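Local coordinates for protein Endonuclease/exonuclease/phosphatase (Beutenbergia cavernae DSM 12333, PDB 4RUW) that belongs to the endonuclease/exonuclease/phosphatase family, pairing a DNase I-like domain that holds a zinc ion with a smaller Ig-like domain, at residues Ala300-Val311 against Gly323-Pro334; Trp267-Ala275 against Thr399-Glu407. All coordinates share one frame; numbering follows the deposited sequence. Where two conformers were deposited one is given.

Contact 1 pairs two neighbouring strands of the DNase I-like domain, whereas contact 2 joins that domain to the Ig-like one. Both are partly buried, but contact 1 buries 980 Å² between its segments and contact 2 only 604 Å². Regular backbone bonding and an apolar sheet face mark contact 1; contact 2 relies on irregular backbone bonds, a carboxylate and the guanidinium of Arg403, with bridging waters and a glycerol. The two meet directly: Asn271 ND2 lies 2.9 Å from Gly309 O, a probable hydrogen bond, and the indole of Trp267 packs on the backbone of His310 and Val311. Segment 267-275 thus stands between strand 304-311 and segment 399-407.

Contact 1: Ala300-Val311 against Gly323-Pro334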
loop_
_atom_site.group_PDB
_atom_site.type_symbol
_atom_site.label_atom_id
_atom_site.label_comp_id
_atom_site.label_asym_id
_atom_site.label_seq_id
_atom_site.Cartn_x
_atom_site.Cartn_y
_atom_site.Cartn_z
ATOM N N ALA A 300 5.902 2.214 2.290
ATOM C CA ALA A 300 7.316 2.554 2.125
ATOM C C ALA A 300 8.119 2.088 3.336
ATOM O O ALA A 300 7.600 2.028 4.451
ATOM C CB ALA A 300 7.503 4.052 1.903
ATOM N N THR A 301 9.389 1.771 3.105
ATOM C CA THR A 301 10.294 1.373 4.168
ATOM C C THR A 301 10.789 2.590 4.959
ATOM O O THR A 301 10.557 3.732 4.546
ATOM C CB THR A 301 11.473 0.581 3.577
ATOM O OG1 THR A 301 12.173 1.404 2.644
ATOM C CG2 THR A 301 10.971 -0.693 2.884
ATOM N N PRO A 302 11.447 2.362 6.113
ATOM C CA PRO A 302 11.694 3.487 7.028
ATOM C C PRO A 302 12.581 4.606 6.482
ATOM O O PRO A 302 12.487 5.722 6.992
ATOM C CB PRO A 302 12.348 2.811 8.242
ATOM C CG PRO A 302 11.737 1.442 8.238
ATOM C CD PRO A 302 11.688 1.069 6.786
ATOM N N ALA A 303 13.422 4.334 5.488
ATOM C CA ALA A 303 14.285 5.385 4.944
ATOM C C ALA A 303 13.494 6.519 4.287
ATOM O O ALA A 303 14.015 7.621 4.123
ATOM C CB ALA A 303 15.296 4.810 3.960
ATOM N N PHE A 304 12.256 6.243 3.889
ATOM C CA PHE A 304 11.428 7.255 3.249
ATOM C C PHE A 304 10.662 8.111 4.248
ATOM O O PHE A 304 10.146 7.618 5.248
ATOM C CB PHE A 304 10.418 6.606 2.304
ATOM C CG PHE A 304 11.002 6.147 1.012
ATOM C CD1 PHE A 304 11.304 7.059 0.011
ATOM C CD2 PHE A 304 11.230 4.803 0.785
ATOM C CE1 PHE A 304 11.833 6.647 -1.186
ATOM C CE2 PHE A 304 11.757 4.381 -0.420
ATOM C CZ PHE A 304 12.054 5.305 -1.405
ATOM N N ASP A 305 10.579 9.403 3.945
ATOM C CA ASP A 305 9.603 10.289 4.557
ATOM C C ASP A 305 8.476 10.496 3.562
ATOM O O ASP A 305 8.686 10.424 2.353
ATOM C CB ASP A 305 10.214 11.650 4.862
ATOM C CG ASP A 305 11.182 11.605 6.000
ATOM O OD1 ASP A 305 11.235 10.567 6.688
ATOM O OD2 ASP A 305 11.876 12.617 6.218
ATOM N N VAL A 306 7.285 10.781 4.061
ATOM C CA VAL A 306 6.154 11.065 3.191
ATOM C C VAL A 306 5.893 12.565 3.180
ATOM O O VAL A 306 5.738 13.181 4.230
ATOM C CB VAL A 306 4.890 10.317 3.652
ATOM C CG1 VAL A 306 3.799 10.448 2.605
ATOM C CG2 VAL A 306 5.212 8.848 3.904
ATOM N N VAL A 307 5.844 13.140 1.984
ATOM C CA VAL A 307 5.676 14.578 1.817
ATOM C C VAL A 307 4.221 14.966 1.587
ATOM O O VAL A 307 3.705 15.867 2.235
ATOM C CB VAL A 307 6.567 15.104 0.662
ATOM C CG1 VAL A 307 6.394 16.607 0.478
ATOM C CG2 VAL A 307 8.038 14.747 0.919
ATOM N N ALA A 308 3.556 14.265 0.675
ATOM C CA ALA A 308 2.190 14.599 0.289
ATOM C C ALA A 308 1.630 13.450 -0.525
ATOM O O ALA A 308 2.371 12.572 -0.968
ATOM C CB ALA A 308 2.168 15.881 -0.538
ATOM N N GLY A 309 0.325 13.451 -0.737
ATOM C CA GLY A 309 -0.254 12.495 -1.656
ATOM C C GLY A 309 -1.655 12.897 -2.031
ATOM O O GLY A 309 -2.295 13.667 -1.305
ATOM N N HIS A 310 -2.145 12.385 -3.152
ATOM C CA HIS A 310 -3.516 12.658 -3.563
ATOM C C HIS A 310 -4.045 11.502 -4.387
ATOM O O HIS A 310 -3.269 10.757 -4.987
ATOM C CB HIS A 310 -3.616 13.970 -4.358
ATOM C CG HIS A 310 -2.773 13.997 -5.600
ATOM N ND1 HIS A 310 -1.442 14.347 -5.581
ATOM C CD2 HIS A 310 -3.079 13.731 -6.892
ATOM C CE1 HIS A 310 -0.960 14.304 -6.815
ATOM N NE2 HIS A 310 -1.931 13.924 -7.626
ATOM N N VAL A 311 -5.364 11.353 -4.420
ATOM C CA VAL A 311 -5.969 10.471 -5.397
ATOM C C VAL A 311 -6.093 11.245 -6.705
ATOM O O VAL A 311 -6.291 12.462 -6.715
ATOM C CB VAL A 311 -7.340 9.895 -4.949
ATOM C CG1 VAL A 311 -7.143 8.884 -3.816
ATOM C CG2 VAL A 311 -8.317 11.001 -4.565
ATOM N N GLY A 323 -6.407 6.324 -9.127
ATOM C CA GLY A 323 -4.971 6.269 -8.935
ATOM C C GLY A 323 -4.575 6.938 -7.627
ATOM O O GLY A 323 -5.200 7.911 -7.201
ATOM N N VAL A 324 -3.547 6.407 -6.978
ATOM C CA VAL A 324 -3.005 6.986 -5.750
ATOM C C VAL A 324 -1.612 7.502 -6.085
ATOM O O VAL A 324 -0.775 6.751 -6.603
ATOM C CB VAL A 324 -2.923 5.935 -4.613
ATOM C CG1 VAL A 324 -2.282 6.538 -3.371
ATOM C CG2 VAL A 324 -4.301 5.367 -4.302
ATOM N N VAL A 325 -1.372 8.781 -5.819
ATOM C CA VAL A 325 -0.142 9.449 -6.221
ATOM C C VAL A 325 0.561 10.009 -5.002
ATOM O O VAL A 325 0.057 10.933 -4.367
ATOM C CB VAL A 325 -0.435 10.592 -7.222
ATOM C CG1 VAL A 325 0.867 11.201 -7.735
ATOM C CG2 VAL A 325 -1.310 10.092 -8.374
HETATM N N MSE A 326 1.705 9.431 -4.656
HETATM C CA MSE A 326 2.401 9.792 -3.423
HETATM C C MSE A 326 3.726 10.462 -3.706
HETATM O O MSE A 326 4.488 10.018 -4.572
HETATM C CB MSE A 326 2.694 8.540 -2.598
HETATM C CG MSE A 326 1.458 7.713 -2.230
HETATM SE SE MSE A 326 0.097 8.702 -1.256
HETATM C CE MSE A 326 1.215 9.461 0.143
ATOM N N ASP A 327 4.012 11.513 -2.945
ATOM C CA ASP A 327 5.300 12.197 -3.008
ATOM C C ASP A 327 6.093 11.804 -1.769
ATOM O O ASP A 327 5.688 12.103 -0.636
ATOM C CB ASP A 327 5.099 13.709 -3.074
ATOM C CG ASP A 327 4.564 14.163 -4.424
ATOM O OD1 ASP A 327 5.093 13.719 -5.460
ATOM O OD2 ASP A 327 3.603 14.957 -4.457
ATOM N N LEU A 328 7.210 11.113 -1.996
ATOM C CA LEU A 328 8.077 10.619 -0.935
ATOM C C LEU A 328 9.414 11.337 -1.014
ATOM O O LEU A 328 9.734 11.963 -2.024
ATOM C CB LEU A 328 8.299 9.111 -1.100
ATOM C CG LEU A 328 7.038 8.260 -1.286
ATOM C CD1 LEU A 328 7.412 6.791 -1.463
ATOM C CD2 LEU A 328 6.075 8.444 -0.113
ATOM N N ARG A 329 10.206 11.237 0.051
ATOM C CA ARG A 329 11.538 11.820 0.068
ATOM C C ARG A 329 12.458 10.838 0.762
ATOM O O ARG A 329 12.147 10.363 1.845
ATOM C CB ARG A 329 11.520 13.148 0.816
ATOM C CG ARG A 329 12.849 13.875 0.806
ATOM C CD ARG A 329 12.683 15.279 1.344
ATOM N NE ARG A 329 11.802 16.060 0.483
ATOM C CZ ARG A 329 11.034 17.061 0.902
ATOM N NH1 ARG A 329 11.026 17.405 2.181
ATOM N NH2 ARG A 329 10.265 17.710 0.040
ATOM N N LEU A 330 13.575 10.518 0.152
ATOM C CA LEU A 330 14.465 9.539 0.729
ATOM C C LEU A 330 15.457 10.205 1.647
ATOM O O LEU A 330 16.191 11.071 1.241
ATOM C CB LEU A 330 15.200 8.779 -0.377
ATOM C CG LEU A 330 16.070 7.608 0.045
ATOM C CD1 LEU A 330 15.241 6.560 0.756
ATOM C CD2 LEU A 330 16.766 7.013 -1.171
ATOM N N GLY A 331 15.457 9.769 2.893
ATOM C CA GLY A 331 16.430 10.220 3.869
ATOM C C GLY A 331 17.670 9.362 3.880
ATOM O O GLY A 331 17.930 8.603 2.978
ATOM N N GLY A 332 18.447 9.514 4.938
ATOM C CA GLY A 332 19.623 8.710 5.180
ATOM C C GLY A 332 19.314 7.327 5.701
ATOM O O GLY A 332 18.180 7.006 6.030
ATOM N N ALA A 333 20.334 6.488 5.744
ATOM C CA ALA A 333 20.130 5.140 6.198
ATOM C C ALA A 333 19.655 5.178 7.641
ATOM O O ALA A 333 20.265 5.774 8.514
ATOM C CB ALA A 333 21.425 4.347 6.103
ATOM N N PRO A 334 18.530 4.554 7.880
ATOM C CA PRO A 334 18.075 4.462 9.239
ATOM C C PRO A 334 19.164 3.787 10.051
ATOM O O PRO A 334 19.786 2.813 9.724
ATOM C CB PRO A 334 16.853 3.582 9.138
ATOM C CG PRO A 334 16.384 3.769 7.757
ATOM C CD PRO A 334 17.549 4.008 6.924
HETATM O O HOH W 1 0.959 14.206 -3.929
#
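Phe304 and Leu330 face each other as a non-hydrogen-bonded antiparallel pair. Phe304 CB lies 4.2 Å from Arg329 O. With CG set beside the backbone N (chi1 -76°), Phe304 CD1 comes to 3.8 Å from Leu328 CB. Farther out, Phe304 CE1 touches Leu330 CD1 at 3.9 Å, and at the tip Phe304 CZ meets Leu330 CD1 at 4.0 Å. That methyl sits over the ring centre, 10° off the normal, a CH-pi contact; Leu328 CD1 lies over the opposite face toward the rim, so the ring is sandwiched between two leucines. On the same side of the sheet, the doubly bent selenomethionine Met326 carries CE to Val306 CG1.

The strand axes run at 143°, and the pairing slips by one residue at a classic beta bulge. There Asp327 O accepts from Val307 N at 2.8 Å and weakly from Ala308 N at 3.3 Å.

Polar groups gather on the other face. Val325 CB rests 3.6 Å above the His310 ring plane, while a water joins His310 ND1 to Asp327 OD2. Val307 CG2 lies over the centre of the Arg329 guanidinium, 3.7 Å above its plane; salt bridges tie Arg329 to Asp55 and Asp327 to Arg57, and His310 NE2 hydrogen-bonds to Glu87.

Within the six-stranded sheet, strand 304-311 is the outermost member and strand 324-330 lies between it and strand 55-62. Helix 266-270 packs against the side bearing Val306 and Met326, and Asp305 forms a salt bridge with Arg362 on strand 360-367 of the Ig-like domain.

Contact 2: Trp267-Ala275 against Thr399-Glu407; sequences WRQVNDPGA and TSRDRCTVE. With GOL (glycerol), chain D.
Gln269 O is gripped twice: Arg403 NE donates at 3.0 Å (N-H...O 156°), and a water donates at 2.8 Å while accepting from Arg403 NH2. The arginine chain is extended, with CG anti to the backbone N (chi1 -177°), which carries its guanidinium past the carbonyls of Gln269 and Val270. Val270 O stands 3.0 Å above the centre of the guanidinium plane, too poorly angled for a hydrogen bond but probably favourable to the positive charge.

The backbone of Arg403 is held separately. Its N donates to the anti lone pair of Asp272 OD1 at 2.9 Å, and this carboxylate plane is turned 75° from the guanidinium. A glycerol, probably from crystallisation, bridges Asp272 OD2 and Arg403 NH1. Two backbone bonds frame this region: Cys404 N to Arg268 O at 3.0 Å, and Gly274 N to Arg401 O at 2.9 Å. Between them, the Pro273 ring packs on the 400-402 backbone.

Helix 266-270 lies at the interface of the DNase I-like and Ig-like domains, with Val270 against Val306 of strand 304-311 and Gln269 OE1 hydrogen-bonded to Ser364 of strand 360-367. The latter pairs with strand 405-410, and the Cys366-Cys404 disulfide ties it to the residue just before.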
loop_
_atom_site.group_PDB
_atom_site.type_symbol
_atom_site.label_atom_id
_atom_site.label_comp_id
_atom_site.label_asym_id
_atom_site.label_seq_id
_atom_site.Cartn_x
_atom_site.Cartn_y
_atom_site.Cartn_z
ATOM N N TRP A 267 -0.167 7.015 2.535
ATOM C CA TRP A 267 -1.334 7.885 2.525
ATOM C C TRP A 267 -1.693 8.337 3.935
ATOM O O TRP A 267 -1.933 9.518 4.194
ATOM C CB TRP A 267 -2.534 7.159 1.913
ATOM C CG TRP A 267 -3.755 8.043 1.875
ATOM C CD1 TRP A 267 -4.698 8.201 2.862
ATOM C CD2 TRP A 267 -4.141 8.917 0.804
ATOM N NE1 TRP A 267 -5.650 9.114 2.456
ATOM C CE2 TRP A 267 -5.329 9.566 1.205
ATOM C CE3 TRP A 267 -3.603 9.198 -0.455
ATOM C CZ2 TRP A 267 -5.974 10.495 0.390
ATOM C CZ3 TRP A 267 -4.258 10.107 -1.264
ATOM C CH2 TRP A 267 -5.428 10.742 -0.843
ATOM N N ARG A 268 -1.727 7.378 4.854
ATOM C CA ARG A 268 -2.188 7.613 6.205
ATOM C C ARG A 268 -1.225 8.479 7.024
ATOM O O ARG A 268 -1.610 9.023 8.053
ATOM C CB ARG A 268 -2.386 6.243 6.841
ATOM C CG ARG A 268 -3.083 6.196 8.149
ATOM C CD ARG A 268 -3.239 4.735 8.540
ATOM N NE ARG A 268 -4.137 4.619 9.665
ATOM C CZ ARG A 268 -4.725 3.490 10.032
ATOM N NH1 ARG A 268 -4.487 2.354 9.371
ATOM N NH2 ARG A 268 -5.532 3.505 11.081
ATOM N N GLN A 269 0.019 8.623 6.571
ATOM C CA GLN A 269 0.966 9.505 7.250
ATOM C C GLN A 269 0.626 10.972 7.007
ATOM O O GLN A 269 0.848 11.808 7.882
ATOM C CB GLN A 269 2.405 9.260 6.781
ATOM C CG GLN A 269 2.887 7.825 6.829
ATOM C CD GLN A 269 2.694 7.179 8.182
ATOM O OE1 GLN A 269 3.269 7.608 9.178
ATOM N NE2 GLN A 269 1.884 6.126 8.220
ATOM N N VAL A 270 0.109 11.285 5.817
ATOM C CA VAL A 270 -0.045 12.676 5.403
ATOM C C VAL A 270 -1.486 13.118 5.181
ATOM O O VAL A 270 -1.749 14.315 5.120
ATOM C CB VAL A 270 0.773 13.012 4.126
ATOM C CG1 VAL A 270 2.263 13.056 4.428
ATOM C CG2 VAL A 270 0.443 12.056 2.985
ATOM N N ASN A 271 -2.414 12.172 5.046
ATOM C CA ASN A 271 -3.809 12.477 4.715
ATOM C C ASN A 271 -4.741 11.678 5.609
ATOM O O ASN A 271 -4.350 10.655 6.167
ATOM C CB ASN A 271 -4.126 12.075 3.271
ATOM C CG ASN A 271 -3.362 12.887 2.233
ATOM O OD1 ASN A 271 -3.125 14.078 2.398
ATOM N ND2 ASN A 271 -2.997 12.237 1.133
ATOM N N ASP A 272 -5.986 12.117 5.728
ATOM C CA ASP A 272 -7.018 11.272 6.314
ATOM C C ASP A 272 -7.327 10.122 5.355
ATOM O O ASP A 272 -7.679 10.361 4.200
ATOM C CB ASP A 272 -8.315 12.059 6.551
ATOM C CG ASP A 272 -8.201 13.078 7.655
ATOM O OD1 ASP A 272 -7.495 12.821 8.652
ATOM O OD2 ASP A 272 -8.848 14.139 7.528
ATOM N N PRO A 273 -7.223 8.873 5.832
ATOM C CA PRO A 273 -7.666 7.739 5.013
ATOM C C PRO A 273 -9.083 7.922 4.462
ATOM O O PRO A 273 -9.324 7.568 3.306
ATOM C CB PRO A 273 -7.586 6.566 5.991
ATOM C CG PRO A 273 -6.395 6.937 6.859
ATOM C CD PRO A 273 -6.582 8.426 7.082
ATOM N N GLY A 274 -9.993 8.488 5.254
ATOM C CA GLY A 274 -11.372 8.641 4.826
ATOM C C GLY A 274 -11.551 9.614 3.678
ATOM O O GLY A 274 -12.610 9.624 3.041
ATOM N N ALA A 275 -10.530 10.425 3.405
ATOM C CA ALA A 275 -10.561 11.351 2.274
ATOM C C ALA A 275 -10.030 10.700 1.000
ATOM O O ALA A 275 -10.066 11.303 -0.074
ATOM C CB ALA A 275 -9.763 12.605 2.587
ATOM N N THR A 399 -10.396 7.700 14.545
ATOM C CA THR A 399 -10.678 6.366 14.010
ATOM C C THR A 399 -9.726 6.062 12.866
ATOM O O THR A 399 -8.890 6.891 12.503
ATOM C CB THR A 399 -12.119 6.226 13.466
ATOM O OG1 THR A 399 -12.225 6.911 12.212
ATOM C CG2 THR A 399 -13.154 6.763 14.453
ATOM N N SER A 400 -9.865 4.884 12.268
ATOM C CA SER A 400 -9.052 4.530 11.114
ATOM C C SER A 400 -9.253 5.461 9.916
ATOM O O SER A 400 -8.447 5.463 8.991
ATOM C CB SER A 400 -9.325 3.087 10.693
ATOM O OG SER A 400 -10.622 2.947 10.139
ATOM N N ARG A 401 -10.326 6.243 9.918
ATOM C CA ARG A 401 -10.550 7.209 8.840
ATOM C C ARG A 401 -9.677 8.457 8.952
ATOM O O ARG A 401 -9.619 9.259 8.019
ATOM C CB ARG A 401 -12.019 7.613 8.772
ATOM C CG ARG A 401 -12.935 6.472 8.378
ATOM C CD ARG A 401 -14.362 6.950 8.262
ATOM N NE ARG A 401 -15.258 5.862 7.902
ATOM C CZ ARG A 401 -16.574 5.994 7.789
ATOM N NH1 ARG A 401 -17.141 7.170 8.023
ATOM N NH2 ARG A 401 -17.319 4.954 7.448
ATOM N N ASP A 402 -9.001 8.617 10.088
ATOM C CA ASP A 402 -8.223 9.816 10.366
ATOM C C ASP A 402 -6.728 9.574 10.223
ATOM O O ASP A 402 -6.226 8.481 10.500
ATOM C CB ASP A 402 -8.522 10.323 11.779
ATOM C CG ASP A 402 -9.991 10.564 12.011
ATOM O OD1 ASP A 402 -10.674 11.038 11.080
ATOM O OD2 ASP A 402 -10.466 10.256 13.124
ATOM N N ARG A 403 -6.030 10.622 9.805
ATOM C CA ARG A 403 -4.589 10.621 9.622
ATOM C C ARG A 403 -3.868 10.192 10.900
ATOM O O ARG A 403 -4.299 10.537 11.997
ATOM C CB ARG A 403 -4.185 12.046 9.238
ATOM C CG ARG A 403 -2.731 12.272 8.922
ATOM C CD ARG A 403 -2.532 13.710 8.493
ATOM N NE ARG A 403 -1.119 13.996 8.277
ATOM C CZ ARG A 403 -0.640 15.173 7.897
ATOM N NH1 ARG A 403 -1.465 16.191 7.699
ATOM N NH2 ARG A 403 0.665 15.329 7.725
ATOM N N CYS A 404 -2.770 9.443 10.736
ATOM C CA CYS A 404 -1.871 9.058 11.836
ATOM C C CYS A 404 -1.188 10.279 12.452
ATOM O O CYS A 404 -1.177 11.362 11.862
ATOM C CB CYS A 404 -0.765 8.105 11.345
ATOM S SG CYS A 404 -1.211 6.381 10.970
ATOM N N THR A 405 -0.595 10.099 13.627
ATOM C CA THR A 405 0.163 11.171 14.247
ATOM C C THR A 405 1.653 10.908 14.126
ATOM O O THR A 405 2.169 9.943 14.709
ATOM C CB THR A 405 -0.212 11.312 15.726
ATOM O OG1 THR A 405 -1.635 11.454 15.839
ATOM C CG2 THR A 405 0.460 12.520 16.344
ATOM N N VAL A 406 2.336 11.765 13.368
ATOM C CA VAL A 406 3.757 11.596 13.092
ATOM C C VAL A 406 4.525 12.814 13.593
ATOM O O VAL A 406 4.231 13.947 13.206
ATOM C CB VAL A 406 4.024 11.419 11.588
ATOM C CG1 VAL A 406 5.483 11.062 11.346
ATOM C CG2 VAL A 406 3.119 10.345 11.007
ATOM N N GLU A 407 5.487 12.584 14.483
ATOM C CA GLU A 407 6.342 13.648 15.002
ATOM C C GLU A 407 7.784 13.339 14.681
ATOM O O GLU A 407 8.201 12.185 14.746
ATOM C CB GLU A 407 6.208 13.793 16.519
ATOM C CG GLU A 407 4.907 14.412 16.976
ATOM C CD GLU A 407 4.944 14.827 18.436
ATOM O OE1 GLU A 407 3.860 15.032 19.013
ATOM O OE2 GLU A 407 6.056 14.946 19.005
HETATM C C1 GOL D . -7.890 17.086 7.831
HETATM O O1 GOL D . -8.421 16.407 8.941
HETATM C C2 GOL D . -6.370 17.206 7.786
HETATM O O2 GOL D . -6.116 18.222 6.826
HETATM C C3 GOL D . -5.638 15.912 7.365
HETATM O O3 GOL D . -4.305 16.144 6.864
HETATM O O HOH W 2 -4.703 6.545 11.466
HETATM O O HOH W 3 2.820 13.606 8.875
#